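Local coordinates for putative short-chain oxidoreductase (PDB 2YUT), which binds NADP in a Rossmann fold and probably acts as an oxidoreductase of the short-chain dehydrogenase/reductase family, at residues A136-G139 with A140-A143; G14-A17 with R18-G22; V126-P129 with G130-A133. All coordinates share one frame; numbering follows the deposited sequence.

Contact 1: residues A136-G139 with A140-A143; sequences AAKG and ALEA. With NAP (NADP nicotinamide-adenine-dinucleotide phosphate), chain B.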
ATOM      1  N   ALA A 136       5.388   1.817  -2.283  1.00 16.55           N
ATOM      2  CA  ALA A 136       4.314   1.530  -1.342  1.00 21.86           C
ATOM      3  C   ALA A 136       2.965   1.467  -2.056  1.00 22.51           C
ATOM      4  O   ALA A 136       2.174   0.550  -1.829  1.00 21.50           O
ATOM      5  CB  ALA A 136       4.271   2.603  -0.254  1.00  8.60           C
ATOM      6  N   ALA A 137       2.703   2.454  -2.908  1.00 18.58           N
ATOM      7  CA  ALA A 137       1.445   2.501  -3.641  1.00 20.03           C
ATOM      8  C   ALA A 137       1.245   1.246  -4.486  1.00 16.22           C
ATOM      9  O   ALA A 137       0.145   0.695  -4.526  1.00 21.50           O
ATOM     10  CB  ALA A 137       1.397   3.746  -4.518  1.00 20.71           C
ATOM     11  N   LYS A 138       2.305   0.797  -5.157  1.00 15.60           N
ATOM     12  CA  LYS A 138       2.218  -0.406  -5.992  1.00 15.84           C
ATOM     13  C   LYS A 138       2.152  -1.660  -5.137  1.00 22.28           C
ATOM     14  O   LYS A 138       1.493  -2.635  -5.504  1.00 20.95           O
ATOM     15  CB  LYS A 138       3.413  -0.499  -6.949  1.00 18.63           C
ATOM     16  CG  LYS A 138       3.387   0.527  -8.078  1.00 20.07           C
ATOM     17  CD  LYS A 138       2.105   0.431  -8.899  1.00 18.76           C
ATOM     18  CE  LYS A 138       2.193   1.281 -10.170  1.00 12.81           C
ATOM     19  NZ  LYS A 138       0.860   1.417 -10.839  1.00 13.65           N
ATOM     20  N   GLY A 139       2.843  -1.639  -3.999  1.00 18.82           N
ATOM     21  CA  GLY A 139       2.807  -2.788  -3.119  1.00 20.96           C
ATOM     22  C   GLY A 139       1.384  -2.969  -2.617  1.00 19.14           C
ATOM     23  O   GLY A 139       0.891  -4.089  -2.501  1.00 19.82           O
ATOM     24  N   ALA A 140       0.720  -1.854  -2.332  1.00 18.53           N
ATOM     25  CA  ALA A 140      -0.657  -1.873  -1.843  1.00 21.52           C
ATOM     26  C   ALA A 140      -1.623  -2.337  -2.931  1.00 22.58           C
ATOM     27  O   ALA A 140      -2.517  -3.146  -2.677  1.00 21.16           O
ATOM     28  CB  ALA A 140      -1.054  -0.484  -1.356  1.00 13.77           C
ATOM     29  N   LEU A 141      -1.435  -1.823  -4.141  1.00 20.54           N
ATOM     30  CA  LEU A 141      -2.302  -2.180  -5.251  1.00 20.54           C
ATOM     31  C   LEU A 141      -2.271  -3.673  -5.532  1.00 14.00           C
ATOM     32  O   LEU A 141      -3.317  -4.292  -5.697  1.00 17.80           O
ATOM     33  CB  LEU A 141      -1.902  -1.417  -6.522  1.00 22.00           C
ATOM     34  CG  LEU A 141      -2.714  -1.766  -7.779  1.00 25.71           C
ATOM     35  CD1 LEU A 141      -4.200  -1.530  -7.512  1.00 19.01           C
ATOM     36  CD2 LEU A 141      -2.250  -0.923  -8.960  1.00 17.01           C
ATOM     37  N   GLU A 142      -1.075  -4.253  -5.578  1.00 12.00           N
ATOM     38  CA  GLU A 142      -0.946  -5.678  -5.859  1.00 19.35           C
ATOM     39  C   GLU A 142      -1.559  -6.531  -4.757  1.00 24.10           C
ATOM     40  O   GLU A 142      -2.180  -7.555  -5.035  1.00 21.44           O
ATOM     41  CB  GLU A 142       0.526  -6.069  -6.053  1.00 23.39           C
ATOM     42  CG  GLU A 142       1.257  -5.286  -7.139  1.00 26.96           C
ATOM     43  CD  GLU A 142       2.579  -5.933  -7.536  1.00 33.52           C
ATOM     44  OE1 GLU A 142       3.246  -6.514  -6.657  1.00 37.97           O
ATOM     45  OE2 GLU A 142       2.957  -5.856  -8.723  1.00 36.16           O
ATOM     46  N   ALA A 143      -1.390  -6.106  -3.508  1.00 21.35           N
ATOM     47  CA  ALA A 143      -1.938  -6.850  -2.382  1.00 19.22           C
ATOM     48  C   ALA A 143      -3.456  -6.762  -2.418  1.00 17.09           C
ATOM     49  O   ALA A 143      -4.152  -7.746  -2.181  1.00 22.17           O
ATOM     50  CB  ALA A 143      -1.399  -6.286  -1.050  1.00 16.72           C
TER
HETATM   51  PA  NAP B 500       1.304   8.541 -17.597  1.00 17.20           P
HETATM   52  O1A NAP B 500       1.804   9.718 -16.620  1.00 15.17           O
HETATM   53  O2A NAP B 500       1.742   8.729 -18.999  1.00 15.79           O
HETATM   54  O5B NAP B 500      -0.298   8.515 -17.463  1.00 18.56           O
HETATM   55  C5B NAP B 500      -0.912   8.502 -16.173  1.00 15.52           C
HETATM   56  C4B NAP B 500      -2.434   8.502 -16.314  1.00 20.89           C
HETATM   57  O4B NAP B 500      -3.005   8.470 -14.994  1.00 20.90           O
HETATM   58  C3B NAP B 500      -2.906   9.801 -16.974  1.00 20.66           C
HETATM   59  O3B NAP B 500      -3.965   9.521 -17.894  1.00 24.78           O
HETATM   60  C2B NAP B 500      -3.446  10.595 -15.786  1.00 19.79           C
HETATM   61  O2B NAP B 500      -4.505  11.449 -16.226  1.00 21.54           O
HETATM   62  C1B NAP B 500      -4.067   9.435 -15.009  1.00 17.35           C
HETATM   63  N9A NAP B 500      -4.410   9.863 -13.635  1.00 23.60           N
HETATM   64  C8A NAP B 500      -3.542  10.240 -12.698  1.00 19.38           C
HETATM   65  N7A NAP B 500      -4.202  10.590 -11.596  1.00 21.90           N
HETATM   66  C5A NAP B 500      -5.501  10.433 -11.833  1.00 15.59           C
HETATM   67  C6A NAP B 500      -6.653  10.653 -11.088  1.00 24.31           C
HETATM   68  N6A NAP B 500      -6.572  11.107  -9.840  1.00 15.51           N
HETATM   69  N1A NAP B 500      -7.845  10.403 -11.649  1.00 20.22           N
HETATM   70  C2A NAP B 500      -7.933   9.954 -12.889  1.00 22.83           C
HETATM   71  N3A NAP B 500      -6.860   9.735 -13.627  1.00 12.63           N
HETATM   72  C4A NAP B 500      -5.636   9.966 -13.132  1.00 20.19           C
HETATM   73  O3  NAP B 500       1.841   7.179 -16.924  1.00 16.51           O
HETATM   74  PN  NAP B 500       1.959   5.789 -17.729  1.00 19.25           P
HETATM   75  O1N NAP B 500       3.382   5.539 -18.059  1.00 18.87           O
HETATM   76  O2N NAP B 500       0.963   5.749 -18.823  1.00 19.76           O
HETATM   77  O5D NAP B 500       1.548   4.698 -16.618  1.00 18.99           O
HETATM   78  C5D NAP B 500       0.293   4.015 -16.690  1.00 18.84           C
HETATM   79  C4D NAP B 500       0.193   2.926 -15.618  1.00 15.42           C
HETATM   80  O4D NAP B 500       1.299   2.026 -15.829  1.00 17.45           O
HETATM   81  C3D NAP B 500       0.388   3.519 -14.220  1.00 17.59           C
HETATM   82  O3D NAP B 500      -0.231   2.702 -13.224  1.00 19.98           O
HETATM   83  C2D NAP B 500       1.906   3.454 -14.080  1.00 18.43           C
HETATM   84  O2D NAP B 500       2.305   3.467 -12.706  1.00 18.66           O
HETATM   85  C1D NAP B 500       2.121   2.052 -14.649  1.00 15.66           C
HETATM   86  N1N NAP B 500       3.541   1.754 -14.941  1.00 18.11           N
HETATM   87  C2N NAP B 500       4.287   2.616 -15.755  1.00 16.99           C
HETATM   88  C3N NAP B 500       5.621   2.332 -16.021  1.00 20.84           C
HETATM   89  C7N NAP B 500       6.437   3.269 -16.916  1.00 26.68           C
HETATM   90  O7N NAP B 500       7.656   3.142 -17.020  1.00 22.87           O
HETATM   91  N7N NAP B 500       5.729   4.206 -17.540  1.00 13.22           N
HETATM   92  C4N NAP B 500       6.214   1.197 -15.480  1.00 25.48           C
HETATM   93  C5N NAP B 500       5.476   0.337 -14.673  1.00 28.51           C
HETATM   94  C6N NAP B 500       4.142   0.611 -14.400  1.00 23.26           C
HETATM   95  P2B NAP B 500      -4.237  12.965 -16.698  1.00 34.07           P
HETATM   96  O1X NAP B 500      -2.856  12.979 -17.527  1.00 30.57           O
HETATM   97  O2X NAP B 500      -5.411  13.284 -17.754  1.00 29.87           O
HETATM   98  O3X NAP B 500      -4.222  13.916 -15.564  1.00 35.27           O

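Contact 2: residues G14-A17 with R18-G22; sequences GAFA and RALKG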
ATOM      1  N   GLY A  14      -3.093   5.768 -24.024  1.00 17.86           N
ATOM      2  CA  GLY A  14      -3.249   6.161 -25.412  1.00 15.01           C
ATOM      3  C   GLY A  14      -2.931   5.013 -26.359  1.00 19.12           C
ATOM      4  O   GLY A  14      -3.599   4.844 -27.378  1.00 17.10           O
ATOM      5  N   ALA A  15      -1.909   4.226 -26.024  1.00 11.75           N
ATOM      6  CA  ALA A  15      -1.515   3.086 -26.851  1.00 19.59           C
ATOM      7  C   ALA A  15      -2.623   2.043 -26.840  1.00 16.87           C
ATOM      8  O   ALA A  15      -2.944   1.463 -27.872  1.00 19.54           O
ATOM      9  CB  ALA A  15      -0.225   2.476 -26.339  1.00 10.52           C
ATOM     10  N   PHE A  16      -3.198   1.803 -25.663  1.00 12.00           N
ATOM     11  CA  PHE A  16      -4.291   0.847 -25.541  1.00 14.96           C
ATOM     12  C   PHE A  16      -5.505   1.337 -26.325  1.00 19.54           C
ATOM     13  O   PHE A  16      -6.177   0.547 -26.983  1.00 15.35           O
ATOM     14  CB  PHE A  16      -4.686   0.657 -24.075  1.00 11.96           C
ATOM     15  CG  PHE A  16      -3.842  -0.346 -23.346  1.00 18.12           C
ATOM     16  CD1 PHE A  16      -3.987  -1.707 -23.595  1.00 12.70           C
ATOM     17  CD2 PHE A  16      -2.895   0.067 -22.413  1.00 13.12           C
ATOM     18  CE1 PHE A  16      -3.203  -2.648 -22.922  1.00 13.87           C
ATOM     19  CE2 PHE A  16      -2.104  -0.865 -21.734  1.00 16.73           C
ATOM     20  CZ  PHE A  16      -2.261  -2.224 -21.990  1.00 13.97           C
ATOM     21  N   ALA A  17      -5.778   2.639 -26.252  1.00 10.36           N
ATOM     22  CA  ALA A  17      -6.923   3.216 -26.953  1.00 16.65           C
ATOM     23  C   ALA A  17      -6.823   3.021 -28.465  1.00 19.02           C
ATOM     24  O   ALA A  17      -7.794   2.617 -29.106  1.00 17.75           O
ATOM     25  CB  ALA A  17      -7.052   4.700 -26.625  1.00  8.84           C
ATOM     26  N   ARG A  18      -5.652   3.304 -29.031  1.00 12.77           N
ATOM     27  CA  ARG A  18      -5.458   3.152 -30.468  1.00 18.41           C
ATOM     28  C   ARG A  18      -5.451   1.682 -30.871  1.00 22.64           C
ATOM     29  O   ARG A  18      -5.907   1.340 -31.953  1.00 19.55           O
ATOM     30  CB  ARG A  18      -4.155   3.826 -30.907  1.00 21.46           C
ATOM     31  CG  ARG A  18      -4.193   5.338 -30.729  1.00 25.24           C
ATOM     32  CD  ARG A  18      -2.955   6.027 -31.266  1.00 22.29           C
ATOM     33  NE  ARG A  18      -3.127   7.476 -31.239  1.00 30.71           N
ATOM     34  CZ  ARG A  18      -2.781   8.259 -30.222  1.00 32.89           C
ATOM     35  NH1 ARG A  18      -2.224   7.741 -29.134  1.00 29.99           N
ATOM     36  NH2 ARG A  18      -3.013   9.563 -30.287  1.00 33.08           N
ATOM     37  N   ALA A  19      -4.952   0.816 -29.991  1.00 16.13           N
ATOM     38  CA  ALA A  19      -4.900  -0.613 -30.279  1.00 16.19           C
ATOM     39  C   ALA A  19      -6.273  -1.272 -30.205  1.00 20.40           C
ATOM     40  O   ALA A  19      -6.487  -2.333 -30.791  1.00 16.24           O
ATOM     41  CB  ALA A  19      -3.948  -1.312 -29.306  1.00 12.76           C
ATOM     42  N   LEU A  20      -7.207  -0.638 -29.501  1.00 17.60           N
ATOM     43  CA  LEU A  20      -8.544  -1.205 -29.332  1.00 15.74           C
ATOM     44  C   LEU A  20      -9.665  -0.386 -29.969  1.00 14.48           C
ATOM     45  O   LEU A  20     -10.842  -0.633 -29.703  1.00 19.11           O
ATOM     46  CB  LEU A  20      -8.825  -1.372 -27.830  1.00 16.49           C
ATOM     47  CG  LEU A  20      -7.898  -2.341 -27.079  1.00 18.89           C
ATOM     48  CD1 LEU A  20      -7.934  -2.071 -25.577  1.00 13.74           C
ATOM     49  CD2 LEU A  20      -8.323  -3.773 -27.385  1.00 15.08           C
ATOM     50  N   LYS A  21      -9.311   0.569 -30.822  1.00 19.53           N
ATOM     51  CA  LYS A  21     -10.313   1.429 -31.448  1.00 23.83           C
ATOM     52  C   LYS A  21     -11.460   0.736 -32.196  1.00 25.32           C
ATOM     53  O   LYS A  21     -12.513   1.335 -32.411  1.00 29.38           O
ATOM     54  CB  LYS A  21      -9.637   2.454 -32.365  1.00 30.86           C
ATOM     55  CG  LYS A  21      -8.852   1.872 -33.519  1.00 31.70           C
ATOM     56  CD  LYS A  21      -8.500   2.965 -34.523  1.00 46.63           C
ATOM     57  CE  LYS A  21      -9.756   3.664 -35.036  1.00 59.02           C
ATOM     58  NZ  LYS A  21      -9.475   4.694 -36.077  1.00 63.06           N
ATOM     59  N   GLY A  22     -11.280  -0.515 -32.594  1.00 19.55           N
ATOM     60  CA  GLY A  22     -12.368  -1.191 -33.283  1.00 29.24           C
ATOM     61  C   GLY A  22     -13.521  -1.615 -32.375  1.00 27.62           C
ATOM     62  O   GLY A  22     -14.550  -2.091 -32.851  1.00 21.52           O
TER

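Contact 3: residues V126-P129 with G130-A133; sequences VQVP and GFAA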
ATOM      1  N   VAL A 126      11.400  -1.074  -8.038  1.00 24.42           N
ATOM      2  CA  VAL A 126      10.856   0.128  -7.415  1.00 19.33           C
ATOM      3  C   VAL A 126      11.187   0.279  -5.933  1.00 20.87           C
ATOM      4  O   VAL A 126      11.228   1.394  -5.409  1.00 21.46           O
ATOM      5  CB  VAL A 126       9.321   0.195  -7.604  1.00 25.36           C
ATOM      6  CG1 VAL A 126       8.984   0.232  -9.095  1.00 25.71           C
ATOM      7  CG2 VAL A 126       8.656  -1.002  -6.943  1.00 15.72           C
ATOM      8  N   GLN A 127      11.423  -0.837  -5.253  1.00 20.44           N
ATOM      9  CA  GLN A 127      11.748  -0.787  -3.831  1.00 25.48           C
ATOM     10  C   GLN A 127      13.204  -0.399  -3.623  1.00 26.69           C
ATOM     11  O   GLN A 127      14.021  -1.202  -3.171  1.00 26.34           O
ATOM     12  CB  GLN A 127      11.436  -2.134  -3.183  1.00 16.91           C
ATOM     13  CG  GLN A 127       9.943  -2.311  -2.928  1.00 26.58           C
ATOM     14  CD  GLN A 127       9.555  -3.749  -2.668  1.00 26.29           C
ATOM     15  OE1 GLN A 127      10.380  -4.559  -2.249  1.00 28.90           O
ATOM     16  NE2 GLN A 127       8.286  -4.071  -2.901  1.00 23.28           N
ATOM     17  N   VAL A 128      13.504   0.856  -3.952  1.00 24.74           N
ATOM     18  CA  VAL A 128      14.847   1.407  -3.849  1.00 26.29           C
ATOM     19  C   VAL A 128      14.780   2.847  -3.347  1.00 30.37           C
ATOM     20  O   VAL A 128      13.728   3.486  -3.404  1.00 31.57           O
ATOM     21  CB  VAL A 128      15.553   1.400  -5.231  1.00 30.87           C
ATOM     22  CG1 VAL A 128      15.475   0.015  -5.852  1.00 25.59           C
ATOM     23  CG2 VAL A 128      14.907   2.426  -6.155  1.00 26.43           C
ATOM     24  N   PRO A 129      15.912   3.377  -2.854  1.00 29.01           N
ATOM     25  CA  PRO A 129      15.985   4.748  -2.340  1.00 24.76           C
ATOM     26  C   PRO A 129      15.390   5.774  -3.301  1.00 30.79           C
ATOM     27  O   PRO A 129      15.697   5.774  -4.494  1.00 28.97           O
ATOM     28  CB  PRO A 129      17.481   4.955  -2.134  1.00 27.29           C
ATOM     29  CG  PRO A 129      17.944   3.581  -1.739  1.00 35.11           C
ATOM     30  CD  PRO A 129      17.216   2.699  -2.726  1.00 24.28           C
ATOM     31  N   GLY A 130      14.538   6.644  -2.769  1.00 28.28           N
ATOM     32  CA  GLY A 130      13.921   7.669  -3.587  1.00 22.84           C
ATOM     33  C   GLY A 130      12.520   7.332  -4.064  1.00 26.94           C
ATOM     34  O   GLY A 130      11.740   8.235  -4.354  1.00 22.82           O
ATOM     35  N   PHE A 131      12.189   6.043  -4.130  1.00 18.13           N
ATOM     36  CA  PHE A 131      10.873   5.625  -4.603  1.00 23.54           C
ATOM     37  C   PHE A 131       9.988   4.911  -3.580  1.00 29.90           C
ATOM     38  O   PHE A 131       9.084   4.166  -3.958  1.00 26.97           O
ATOM     39  CB  PHE A 131      11.034   4.730  -5.835  1.00 26.18           C
ATOM     40  CG  PHE A 131      11.663   5.423  -7.010  1.00 31.96           C
ATOM     41  CD1 PHE A 131      11.182   6.652  -7.448  1.00 31.51           C
ATOM     42  CD2 PHE A 131      12.727   4.838  -7.691  1.00 46.07           C
ATOM     43  CE1 PHE A 131      11.751   7.291  -8.548  1.00 38.34           C
ATOM     44  CE2 PHE A 131      13.303   5.466  -8.793  1.00 44.29           C
ATOM     45  CZ  PHE A 131      12.813   6.696  -9.222  1.00 42.74           C
ATOM     46  N   ALA A 132      10.228   5.146  -2.295  1.00 26.22           N
ATOM     47  CA  ALA A 132       9.436   4.501  -1.249  1.00 26.14           C
ATOM     48  C   ALA A 132       7.936   4.732  -1.432  1.00 17.52           C
ATOM     49  O   ALA A 132       7.146   3.792  -1.387  1.00 20.68           O
ATOM     50  CB  ALA A 132       9.873   5.003   0.119  1.00 16.55           C
ATOM     51  N   ALA A 133       7.549   5.985  -1.641  1.00 16.34           N
ATOM     52  CA  ALA A 133       6.140   6.312  -1.824  1.00 17.85           C
ATOM     53  C   ALA A 133       5.540   5.530  -3.001  1.00 21.53           C
ATOM     54  O   ALA A 133       4.511   4.869  -2.853  1.00 19.25           O
ATOM     55  CB  ALA A 133       5.979   7.813  -2.035  1.00 16.53           C
TER

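Contact 1: residues A136-G139 with A140-A143
Four consecutive i to i+4 backbone bonds tie Ala136-Gly139 to Ala140-Ala143 in a local, buried contact, one turn following the next in the N-terminal half of helix 132-153. Ala140 N to Ala136 O measures 2.9 Å. Glu142 N reaches Lys138 O at 3.0 Å and is the straightest of the four, its N-H...O angle being 168°. CB of Ala140 lies 3.4 Å from Ala136 O, the acceptor of its own N-H. The CG methylene of Glu142 lies against Lys138 O at 3.1 Å, while its carboxylate runs on to a salt bridge with Arg163 and to Ala121 N.

The side chain of Lys138 sets out away from 140-143. Its chain bends at chi2 (-57°) and then extends, carrying NZ to the nicotinamide ribose of NADP, where it grips both hydroxyls, O3D at 2.9 Å and O2D at 3.1 Å. Phe119 O takes a third bond from NZ and so holds the ammonium between the C-terminal end of strand 114-119 and the ribose. This is the lysine of the family's Tyr-X-X-X-Lys signature. A methionine in its place would probably leave the two ribose hydroxyls and Phe119 O without their common donor and let the ribose shift.

Helix 89-107 packs alongside through His97, Leu98 and Ala101; Ala140 meets Ala140 of the second subunit, and strand 114-119 supplies Phe119 on the cofactor side.

Contact 2: residues G14-A17 with R18-G22
Phe16 and Leu20, one helical turn apart, meet through apolar atoms at the end of helix 11-19: CD1 of Leu20 stands at the edge of the Phe16 ring, 4.4 Å from ring atom CD1, in loose contact. Leu20 also curls back over its partner's backbone, its CG 3.4 Å from Phe16 O. Val3 and Ile5 of strand 2-6 touch Leu20, while Val192 and Leu193 of helix 185-196 touch Phe16.

Among the backbone bonds, Arg18 N to Gly14 O (3.1 Å) and Ala19 N to Ala15 O (3.0 Å) are regular helical links. The pattern then frays: Leu20 N is shared weakly between Phe16 O and Ala17 O, and Leu20 is the first residue to leave helical backbone angles.

The charged part is Arg18. With CG anti to its carbonyl carbon (chi1 -66°), the extended chain passes along Gly14, CG 3.4 Å from Gly14 O, before NE forms a salt bridge to Glu41 of helix 32-42.

Helix 11-19 begins at Gly11, just after the glycine-rich turn that starts at Gly7, both of which bind NADP, and joins strand 2-6 to strand 24-28 in the first beta-alpha-beta unit of the Rossmann fold.

Contact 3: residues V126-P129 with G130-A133
Phe131 and Val128 stand side by side, their side chains pointing the same way from the two ends of a type II beta turn. The touching atoms are CG2 of Val128 and CD2 of Phe131, 3.6 Å apart, and the methyl arrives at the edge of the ring, near its plane, not over a face. Val128 has CG1 anti to its carbonyl carbon (chi1 -52°), which sets CG2 between the backbone N and carbonyl carbon and turns it to the ring. At the base of the side chain, CB of Phe131 rests 3.4 Å from Val126 O, so the phenylalanine is approached by a methyl at its rim and by a carbonyl at its root.

The turn brings the two residues together. Phe131 N bonds to Val128 O at 3.1 Å with an N-H...O angle of 161°, closing the loop over Pro129 and Gly130. Pro129 fills the second position, and Gly130 the third with a positive phi (98°), where a CB would be jammed against Pro129 O. Just before the turn, Gln127 centres an inverse gamma turn, joined by a weak bond from Val128 N to Val126 O. Phe131 occupies the N-cap position of helix 132-153.

Beyond the segments the ring also touches Arg79 and Leu175, and Val126 packs on Tyr134. Gly130 pairs with the backbone of Ala80 and makes a weak bond to Glu151 of the second subunit, while Pro129 meets Arg154 of that subunit.

One well-formed backbone bond and one apolar edge contact thus carry the local contact: the backbone bond, with glycine at the positive-phi position, probably sets the direction in which the chain enters the helix, and the side chain of Phe131 lies about 5 Å from that of Trp172, a residue of the NADP site.

Overall arrangement
Along the chain contact 2 comes first, then contact 3, then contact 1, all within one Rossmann fold built on a parallel sheet. Contacts 3 and 1 share helix 132-153: one is the turn leading into it, the other lies in its first half, with centres about 12 Å apart and both against the second subunit. Contact 2 lies across the chain's centre on helix 11-19, its centre about 26 Å from that of contact 1 and about 31 Å from that of contact 3. The cofactor lies between contacts 1 and 2, bonded by Lys138 and about 7 Å from the Phe16 side chain, so earlier and later parts of the chain build one NADP site.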